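Long-range contacts in interleukin-1beta (Gallus gallus, PDB 2WRY), which probably acts as a secreted inflammatory cytokine that binds the interleukin-1 receptor, the chain being the C-terminal beta-trefoil part of a longer precursor: residues Q10-F15 against L46-Y51; S79-G84 against L105-F110; Q19-L24 against L33-P38. One frame throughout, in Å; residues are numbered along the deposited sequence.

Contact 1: Q10-F15 against L46-Y51; sequences QSFDIF and LNIALY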
loop_
_atom_site.group_PDB
_atom_site.type_symbol
_atom_site.label_atom_id
_atom_site.label_comp_id
_atom_site.label_asym_id
_atom_site.label_seq_id
_atom_site.Cartn_x
_atom_site.Cartn_y
_atom_site.Cartn_z
ATOM N N GLN A 10 -11.683 5.534 4.006
ATOM C CA GLN A 10 -11.176 6.643 4.789
ATOM C C GLN A 10 -9.848 7.110 4.241
ATOM O O GLN A 10 -8.997 6.286 3.869
ATOM C CB GLN A 10 -11.044 6.251 6.266
ATOM C CG GLN A 10 -10.720 7.428 7.181
ATOM C CD GLN A 10 -10.743 7.035 8.642
ATOM O OE1 GLN A 10 -11.252 5.960 9.001
ATOM N NE2 GLN A 10 -10.209 7.911 9.507
ATOM N N SER A 11 -9.665 8.422 4.176
ATOM C CA SER A 11 -8.456 8.981 3.614
ATOM C C SER A 11 -7.435 9.142 4.723
ATOM O O SER A 11 -7.766 9.624 5.827
ATOM C CB SER A 11 -8.756 10.333 2.959
ATOM O OG SER A 11 -9.743 10.183 1.945
ATOM N N PHE A 12 -6.192 8.763 4.434
ATOM C CA PHE A 12 -5.089 8.885 5.403
ATOM C C PHE A 12 -3.878 9.562 4.777
ATOM O O PHE A 12 -3.568 9.325 3.598
ATOM C CB PHE A 12 -4.634 7.490 5.891
ATOM C CG PHE A 12 -5.624 6.802 6.769
ATOM C CD1 PHE A 12 -5.600 7.004 8.149
ATOM C CD2 PHE A 12 -6.571 5.930 6.230
ATOM C CE1 PHE A 12 -6.516 6.366 8.975
ATOM C CE2 PHE A 12 -7.492 5.288 7.045
ATOM C CZ PHE A 12 -7.472 5.517 8.434
ATOM N N ASP A 13 -3.161 10.362 5.559
ATOM C CA ASP A 13 -1.788 10.675 5.196
ATOM C C ASP A 13 -0.937 9.474 5.584
ATOM O O ASP A 13 -1.277 8.756 6.526
ATOM C CB ASP A 13 -1.285 11.912 5.928
ATOM C CG ASP A 13 -1.752 13.178 5.291
ATOM O OD1 ASP A 13 -1.450 13.409 4.093
ATOM O OD2 ASP A 13 -2.431 13.934 6.001
ATOM N N ILE A 14 0.172 9.276 4.880
ATOM C CA ILE A 14 1.077 8.169 5.210
ATOM C C ILE A 14 2.523 8.604 5.079
ATOM O O ILE A 14 2.879 9.332 4.155
ATOM C CB ILE A 14 0.806 6.937 4.310
ATOM C CG1 ILE A 14 1.730 5.766 4.691
ATOM C CG2 ILE A 14 0.898 7.309 2.813
ATOM C CD1 ILE A 14 1.346 4.420 4.049
ATOM N N PHE A 15 3.338 8.200 6.054
ATOM C CA PHE A 15 4.779 8.388 5.991
ATOM C C PHE A 15 5.395 7.064 6.415
ATOM O O PHE A 15 4.816 6.358 7.227
ATOM C CB PHE A 15 5.227 9.448 7.006
ATOM C CG PHE A 15 4.832 10.840 6.639
ATOM C CD1 PHE A 15 5.695 11.642 5.896
ATOM C CD2 PHE A 15 3.591 11.345 7.022
ATOM C CE1 PHE A 15 5.341 12.958 5.543
ATOM C CE2 PHE A 15 3.219 12.648 6.655
ATOM C CZ PHE A 15 4.097 13.445 5.922
ATOM N N LEU A 46 -3.721 8.204 0.885
ATOM C CA LEU A 46 -4.345 6.925 0.548
ATOM C C LEU A 46 -5.823 6.954 0.883
ATOM O O LEU A 46 -6.212 7.400 1.967
ATOM C CB LEU A 46 -3.679 5.753 1.299
ATOM C CG LEU A 46 -2.188 5.527 1.040
ATOM C CD1 LEU A 46 -1.706 4.278 1.785
ATOM C CD2 LEU A 46 -1.870 5.381 -0.488
ATOM N N ASN A 47 -6.653 6.474 -0.031
ATOM C CA ASN A 47 -8.050 6.281 0.300
ATOM C C ASN A 47 -8.126 4.798 0.609
ATOM O O ASN A 47 -8.099 3.960 -0.309
ATOM C CB ASN A 47 -8.959 6.643 -0.882
ATOM C CG ASN A 47 -10.214 7.410 -0.438
ATOM O OD1 ASN A 47 -10.662 7.326 0.722
ATOM N ND2 ASN A 47 -10.831 8.102 -1.387
ATOM N N ILE A 48 -8.138 4.476 1.894
ATOM C CA ILE A 48 -8.093 3.086 2.349
ATOM C C ILE A 48 -9.490 2.504 2.432
ATOM O O ILE A 48 -10.308 2.920 3.266
ATOM C CB ILE A 48 -7.349 2.937 3.693
ATOM C CG1 ILE A 48 -5.929 3.513 3.541
ATOM C CG2 ILE A 48 -7.338 1.446 4.113
ATOM C CD1 ILE A 48 -5.010 3.280 4.738
ATOM N N ALA A 49 -9.787 1.581 1.518
ATOM C CA ALA A 49 -11.110 0.941 1.505
ATOM C C ALA A 49 -11.075 -0.245 2.442
ATOM O O ALA A 49 -10.294 -1.191 2.235
ATOM C CB ALA A 49 -11.451 0.452 0.114
ATOM N N LEU A 50 -11.905 -0.202 3.470
ATOM C CA LEU A 50 -12.008 -1.322 4.385
ATOM C C LEU A 50 -13.018 -2.349 3.905
ATOM O O LEU A 50 -14.130 -1.988 3.505
ATOM C CB LEU A 50 -12.359 -0.801 5.792
ATOM C CG LEU A 50 -12.547 -1.776 6.945
ATOM C CD1 LEU A 50 -11.253 -2.531 7.208
ATOM C CD2 LEU A 50 -13.062 -1.010 8.193
ATOM N N TYR A 51 -12.628 -3.623 3.957
ATOM C CA TYR A 51 -13.487 -4.741 3.562
ATOM C C TYR A 51 -13.856 -5.596 4.768
ATOM O O TYR A 51 -13.121 -5.621 5.765
ATOM C CB TYR A 51 -12.769 -5.594 2.490
ATOM C CG TYR A 51 -12.743 -4.892 1.147
ATOM C CD1 TYR A 51 -13.679 -5.218 0.143
ATOM C CD2 TYR A 51 -11.815 -3.879 0.883
ATOM C CE1 TYR A 51 -13.683 -4.526 -1.085
ATOM C CE2 TYR A 51 -11.806 -3.203 -0.329
ATOM C CZ TYR A 51 -12.742 -3.533 -1.306
ATOM O OH TYR A 51 -12.709 -2.829 -2.488
#
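Q10 and F12 face I48 and L46 in an antiparallel pairing of two strands, and four backbone hydrogen bonds join them. Q10 N gives its hydrogen to I48 O at 3.0 Å and I48 N returns one to Q10 O; F12 N reaches L46 O at 2.8 Å while L46 N closes the second ring on F12 O. Between these two hydrogen-bonded pairs lies the non-hydrogen-bonded pair S11 and N47, where the S11 CA also comes to 3.2 Å from L46 O in a CA-H...O contact.

The polar side-chain contact belongs to that middle pair: with OG anti to the carbonyl carbon and beside the backbone N (chi1 -58°), S11 makes a weak hydrogen bond from OG to N47 OD1, 3.2 Å away.

The apolar contacts lie on the other face of the sheet. F12 and I48 meet at about a right angle, the methyl I48 CD1 coming obliquely to within 3.4 Å of ring atom F12 CD2. Further along, I14 CD1 touches L46 CD1 at 3.8 Å, and I14 CG2 rests near L46 CG.

Strands 4-16 and 45-53 are neighbours in the large antiparallel sheet of the interleukin-1 beta-trefoil. Strand 45-53 continues it into strand 66-71, where I48 meets V67 and L69. Strand 157-160 pairs with the later part of strand 4-16, bringing L159 against both F12 and I14.

Contact 2: S79-G84 against L105-F110; sequences SCVMSG and LTRFIF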
loop_
_atom_site.group_PDB
_atom_site.type_symbol
_atom_site.label_atom_id
_atom_site.label_comp_id
_atom_site.label_asym_id
_atom_site.label_seq_id
_atom_site.Cartn_x
_atom_site.Cartn_y
_atom_site.Cartn_z
ATOM N N SER A 79 -1.816 -2.882 -6.368
ATOM C CA SER A 79 -2.054 -4.341 -6.471
ATOM C C SER A 79 -0.730 -5.086 -6.458
ATOM O O SER A 79 0.295 -4.519 -6.789
ATOM C CB SER A 79 -2.835 -4.677 -7.755
ATOM O OG SER A 79 -2.030 -4.406 -8.877
ATOM N N CYS A 80 -0.757 -6.366 -6.081
ATOM C CA CYS A 80 0.440 -7.201 -6.177
ATOM C C CYS A 80 0.216 -8.248 -7.231
ATOM O O CYS A 80 -0.789 -8.964 -7.202
ATOM C CB CYS A 80 0.678 -7.884 -4.844
ATOM S SG CYS A 80 1.031 -6.697 -3.597
ATOM N N VAL A 81 1.169 -8.355 -8.146
ATOM C CA VAL A 81 1.038 -9.301 -9.256
ATOM C C VAL A 81 2.387 -9.887 -9.589
ATOM O O VAL A 81 3.432 -9.299 -9.252
ATOM C CB VAL A 81 0.453 -8.632 -10.527
ATOM C CG1 VAL A 81 -0.956 -8.068 -10.279
ATOM C CG2 VAL A 81 1.386 -7.575 -11.095
ATOM N N MET A 82 2.373 -11.043 -10.269
ATOM C CA MET A 82 3.621 -11.599 -10.762
ATOM C C MET A 82 4.038 -10.850 -12.024
ATOM O O MET A 82 3.221 -10.647 -12.948
ATOM C CB MET A 82 3.442 -13.072 -11.127
ATOM C CG MET A 82 4.760 -13.757 -11.338
ATOM S SD MET A 82 5.597 -14.043 -9.788
ATOM C CE MET A 82 4.737 -15.473 -9.116
ATOM N N SER A 83 5.303 -10.474 -12.064
ATOM C CA SER A 83 5.920 -9.905 -13.257
ATOM C C SER A 83 7.204 -10.672 -13.520
ATOM O O SER A 83 8.150 -10.661 -12.719
ATOM C CB SER A 83 6.219 -8.410 -13.075
ATOM O OG SER A 83 6.773 -7.869 -14.280
ATOM N N GLY A 84 7.217 -11.348 -14.660
ATOM C CA GLY A 84 8.211 -12.325 -14.931
ATOM C C GLY A 84 7.889 -13.447 -13.969
ATOM O O GLY A 84 6.785 -14.077 -14.012
ATOM N N LEU A 105 -8.957 -10.880 -8.289
ATOM C CA LEU A 105 -9.260 -9.593 -7.620
ATOM C C LEU A 105 -8.571 -9.478 -6.270
ATOM O O LEU A 105 -8.406 -8.381 -5.755
ATOM C CB LEU A 105 -10.763 -9.418 -7.442
ATOM C CG LEU A 105 -11.498 -9.088 -8.739
ATOM C CD1 LEU A 105 -12.986 -9.252 -8.477
ATOM C CD2 LEU A 105 -11.135 -7.673 -9.188
ATOM N N THR A 106 -8.177 -10.609 -5.693
ATOM C CA THR A 106 -7.450 -10.568 -4.413
ATOM C C THR A 106 -6.118 -9.799 -4.518
ATOM O O THR A 106 -5.583 -9.355 -3.485
ATOM C CB THR A 106 -7.292 -11.978 -3.813
ATOM O OG1 THR A 106 -8.605 -12.498 -3.545
ATOM C CG2 THR A 106 -6.506 -11.938 -2.512
ATOM N N ARG A 107 -5.624 -9.569 -5.743
ATOM C CA ARG A 107 -4.420 -8.742 -5.966
ATOM C C ARG A 107 -4.526 -7.357 -5.322
ATOM O O ARG A 107 -3.495 -6.751 -4.970
ATOM C CB ARG A 107 -4.104 -8.598 -7.475
ATOM C CG ARG A 107 -5.054 -7.691 -8.261
ATOM C CD ARG A 107 -4.715 -7.786 -9.724
ATOM N NE ARG A 107 -5.435 -6.850 -10.588
ATOM C CZ ARG A 107 -6.607 -7.118 -11.154
ATOM N NH1 ARG A 107 -7.241 -8.255 -10.874
ATOM N NH2 ARG A 107 -7.182 -6.225 -11.952
ATOM N N PHE A 108 -5.761 -6.865 -5.168
ATOM C CA PHE A 108 -5.978 -5.533 -4.604
ATOM C C PHE A 108 -6.042 -5.502 -3.094
ATOM O O PHE A 108 -6.069 -4.419 -2.526
ATOM C CB PHE A 108 -7.304 -4.964 -5.104
ATOM C CG PHE A 108 -7.282 -4.630 -6.565
ATOM C CD1 PHE A 108 -6.515 -3.560 -7.036
ATOM C CD2 PHE A 108 -8.036 -5.379 -7.467
ATOM C CE1 PHE A 108 -6.501 -3.219 -8.393
ATOM C CE2 PHE A 108 -8.015 -5.059 -8.845
ATOM C CZ PHE A 108 -7.258 -3.988 -9.300
ATOM N N ILE A 109 -6.086 -6.670 -2.448
ATOM C CA ILE A 109 -6.295 -6.727 -1.001
ATOM C C ILE A 109 -4.978 -6.870 -0.237
ATOM O O ILE A 109 -4.119 -7.681 -0.587
ATOM C CB ILE A 109 -7.291 -7.873 -0.601
ATOM C CG1 ILE A 109 -8.681 -7.618 -1.189
ATOM C CG2 ILE A 109 -7.390 -8.041 0.929
ATOM C CD1 ILE A 109 -9.330 -6.321 -0.695
ATOM N N PHE A 110 -4.843 -6.047 0.797
ATOM C CA PHE A 110 -3.732 -6.103 1.761
ATOM C C PHE A 110 -4.320 -6.246 3.135
ATOM O O PHE A 110 -5.422 -5.769 3.390
ATOM C CB PHE A 110 -2.894 -4.815 1.711
ATOM C CG PHE A 110 -2.245 -4.578 0.365
ATOM C CD1 PHE A 110 -2.977 -4.040 -0.702
ATOM C CD2 PHE A 110 -0.902 -4.909 0.153
ATOM C CE1 PHE A 110 -2.366 -3.818 -1.963
ATOM C CE2 PHE A 110 -0.277 -4.712 -1.102
ATOM C CZ PHE A 110 -1.029 -4.171 -2.174
#
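C80 sets its sulfur obliquely against the F110 ring, a Cys sulfur-aromatic contact in the interior of the beta-trefoil, where strand 76-83 meets the turn that leads into strand 110-115. The atom C80 SG lies 4.4 Å from the centroid of the F110 ring, 61° off the ring normal, and approaches the outer atoms CE2 and CZ. Anti to its own carbonyl carbon (chi1 -64°), the sulfur reaches the ring from beside the backbone N of C80.

One backbone hydrogen bond ties the strand to the turn: C80 N donates to R107 O at 3.0 Å. The same carbonyl also receives a CA-H...O contact from S79, its CA 3.2 Å away, so two neighbouring residues of the strand converge on R107 O. The turn itself has helical backbone angles from L105 to F108 and closes with bonds from F108 N to L105 O and from I109 N to T106 O.

The R107 side chain is extended from CG to NE and lies side by side with that of V81, pointing the same way, its CD 3.8 Å from V81 CG1, while its CG packs on S79 CB. The guanidinium has F108 CE2 over the centre of one face, and its NE makes a salt bridge to E92 of strand 86-93. S79 OG hydrogen-bonds to the same E92 OE1, so this carboxylate oxygen joins strand and turn from outside the pair. S79 CB also meets the F108 ring obliquely, 3.9 Å from F108 CD1.

Contact 3: Q19-L24 against L33-P38; sequences QKCFVL and LHLQGP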
loop_
_atom_site.group_PDB
_atom_site.type_symbol
_atom_site.label_atom_id
_atom_site.label_comp_id
_atom_site.label_asym_id
_atom_site.label_seq_id
_atom_site.Cartn_x
_atom_site.Cartn_y
_atom_site.Cartn_z
ATOM N N GLN A 19 10.168 9.000 7.874
ATOM C CA GLN A 19 9.469 10.238 7.475
ATOM C C GLN A 19 9.514 10.527 5.982
ATOM O O GLN A 19 9.325 11.682 5.568
ATOM C CB GLN A 19 9.933 11.465 8.294
ATOM C CG GLN A 19 10.010 11.202 9.829
ATOM C CD GLN A 19 11.436 10.896 10.287
ATOM O OE1 GLN A 19 12.371 11.625 9.955
ATOM N NE2 GLN A 19 11.604 9.815 11.031
ATOM N N LYS A 20 9.718 9.480 5.162
ATOM C CA LYS A 20 9.510 9.634 3.725
ATOM C C LYS A 20 8.006 9.547 3.401
ATOM O O LYS A 20 7.266 8.772 4.015
ATOM C CB LYS A 20 10.295 8.582 2.932
ATOM C CG LYS A 20 11.776 8.664 3.194
ATOM C CD LYS A 20 12.639 8.011 2.104
ATOM C CE LYS A 20 12.324 6.513 1.904
ATOM N NZ LYS A 20 12.644 5.701 3.129
ATOM N N CYS A 21 7.541 10.377 2.467
ATOM C CA CYS A 21 6.170 10.234 1.977
ATOM C C CYS A 21 6.209 9.668 0.579
ATOM O O CYS A 21 7.282 9.531 -0.015
ATOM C CB CYS A 21 5.436 11.566 1.955
ATOM S SG CYS A 21 6.189 12.789 0.922
ATOM N N PHE A 22 5.017 9.364 0.069
ATOM C CA PHE A 22 4.864 8.835 -1.301
ATOM C C PHE A 22 4.557 9.982 -2.277
ATOM O O PHE A 22 3.778 10.905 -1.967
ATOM C CB PHE A 22 3.704 7.842 -1.380
ATOM C CG PHE A 22 3.883 6.564 -0.594
ATOM C CD1 PHE A 22 5.113 6.194 -0.041
ATOM C CD2 PHE A 22 2.783 5.733 -0.412
ATOM C CE1 PHE A 22 5.220 4.984 0.686
ATOM C CE2 PHE A 22 2.878 4.524 0.282
ATOM C CZ PHE A 22 4.105 4.150 0.840
ATOM N N VAL A 23 5.170 9.920 -3.451
ATOM C CA VAL A 23 4.720 10.740 -4.590
ATOM C C VAL A 23 4.505 9.843 -5.792
ATOM O O VAL A 23 5.147 8.796 -5.892
ATOM C CB VAL A 23 5.671 11.940 -4.947
ATOM C CG1 VAL A 23 5.903 12.849 -3.734
ATOM C CG2 VAL A 23 6.985 11.483 -5.600
ATOM N N LEU A 24 3.624 10.259 -6.709
ATOM C CA LEU A 24 3.385 9.486 -7.927
ATOM C C LEU A 24 4.361 9.952 -9.002
ATOM O O LEU A 24 4.168 11.001 -9.625
ATOM C CB LEU A 24 1.913 9.594 -8.366
ATOM C CG LEU A 24 1.484 8.648 -9.477
ATOM C CD1 LEU A 24 1.592 7.196 -9.011
ATOM C CD2 LEU A 24 0.063 8.952 -9.937
ATOM N N LEU A 33 10.073 9.756 -0.824
ATOM C CA LEU A 33 11.107 10.774 -0.634
ATOM C C LEU A 33 10.835 11.616 0.595
ATOM O O LEU A 33 9.746 11.565 1.154
ATOM C CB LEU A 33 11.287 11.655 -1.876
ATOM C CG LEU A 33 10.147 11.899 -2.882
ATOM C CD1 LEU A 33 8.889 12.312 -2.201
ATOM C CD2 LEU A 33 10.580 12.934 -3.924
ATOM N N HIS A 34 11.852 12.359 1.029
ATOM C CA HIS A 34 11.643 13.396 2.023
ATOM C C HIS A 34 11.219 14.610 1.201
ATOM O O HIS A 34 12.029 15.216 0.506
ATOM C CB HIS A 34 12.935 13.651 2.807
ATOM C CG HIS A 34 13.445 12.448 3.525
ATOM N ND1 HIS A 34 12.844 11.947 4.661
ATOM C CD2 HIS A 34 14.501 11.642 3.269
ATOM C CE1 HIS A 34 13.511 10.883 5.070
ATOM N NE2 HIS A 34 14.508 10.666 4.231
ATOM N N LEU A 35 9.929 14.907 1.214
ATOM C CA LEU A 35 9.397 15.923 0.331
ATOM C C LEU A 35 9.580 17.246 1.028
ATOM O O LEU A 35 9.116 17.412 2.160
ATOM C CB LEU A 35 7.909 15.686 0.052
ATOM C CG LEU A 35 7.327 15.893 -1.359
ATOM C CD1 LEU A 35 5.875 16.320 -1.251
ATOM C CD2 LEU A 35 8.110 16.891 -2.230
ATOM N N GLN A 36 10.275 18.173 0.365
ATOM C CA GLN A 36 10.470 19.519 0.921
ATOM C C GLN A 36 11.013 20.611 -0.012
ATOM O O GLN A 36 10.880 20.532 -1.244
ATOM C CB GLN A 36 11.285 19.480 2.226
ATOM C CG GLN A 36 10.462 19.944 3.425
ATOM C CD GLN A 36 9.652 21.199 3.096
ATOM O OE1 GLN A 36 10.168 22.129 2.469
ATOM N NE2 GLN A 36 8.376 21.227 3.505
ATOM N N GLY A 37 11.595 21.640 0.611
ATOM C CA GLY A 37 12.183 22.794 -0.072
ATOM C C GLY A 37 11.244 23.492 -1.045
ATOM O O GLY A 37 10.195 24.028 -0.661
ATOM N N PRO A 38 11.614 23.444 -2.321
ATOM C CA PRO A 38 10.989 24.281 -3.327
ATOM C C PRO A 38 10.581 23.488 -4.575
ATOM O O PRO A 38 11.316 23.482 -5.571
ATOM C CB PRO A 38 11.954 25.380 -3.694
HETATM O O HOH W 1 8.454 13.564 3.569
#
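K20 lays its CG over one face of the H34 imidazole, a CH-pi contact in which the carbon is 3.6 Å from the ring centroid and displaced toward the rim at CE1 and NE2. The two side chains cross obliquely. K20 then bends at chi3 and chi4, and its NZ forms a salt bridge with D16.

The other bumps lie around V23 and C21. V23 and L33 cross at about a right angle, L33 CD1 pressing on V23 CG1, with V23 CG2 a little further off. This fit is tight: V23 CG1 is 3.4 Å from L33 CD1, closer than usual carbon contact. L35, two residues further on, brings its CB to 3.5 Å from C21 SG and its CG beside V23 CG1, so the sulfur and that methyl together form the shallow seat on which L35 rests.

The backbones are held by a reciprocal pair of hydrogen bonds, C21 N to L33 O at 2.8 Å and L33 N to C21 O at 2.9 Å. Past this pair a water takes over: it donates to Q19 O and accepts from L35 N, bridging the two segments where their backbones separate.

C21 and L33, the one bridged pair of these two segments, stand at the open end of the beta-hairpin made by strands 21-26 and 29-33, part of the beta-trefoil of the interleukin-1 family.

In the fold
Along the chain, contact 3 is nested inside the loop that contact 1 closes, and contact 2 opens only after both. Contact 1 lies about 18 Å, centre to centre, from each of the others; contacts 2 and 3 are about 26 Å apart, on opposite sides of the chain's centre, with nearest atoms about 10 Å away. Contacts 1 and 2 reach the same large antiparallel sheet and touch where Y51 meets I109. Contact 3 belongs to a separate three-stranded sheet, yet F15 and I14 of strand 4-16 pack on K20, C21 and F22. Contact 1 thus touches both of the others within one compact beta-trefoil without helices.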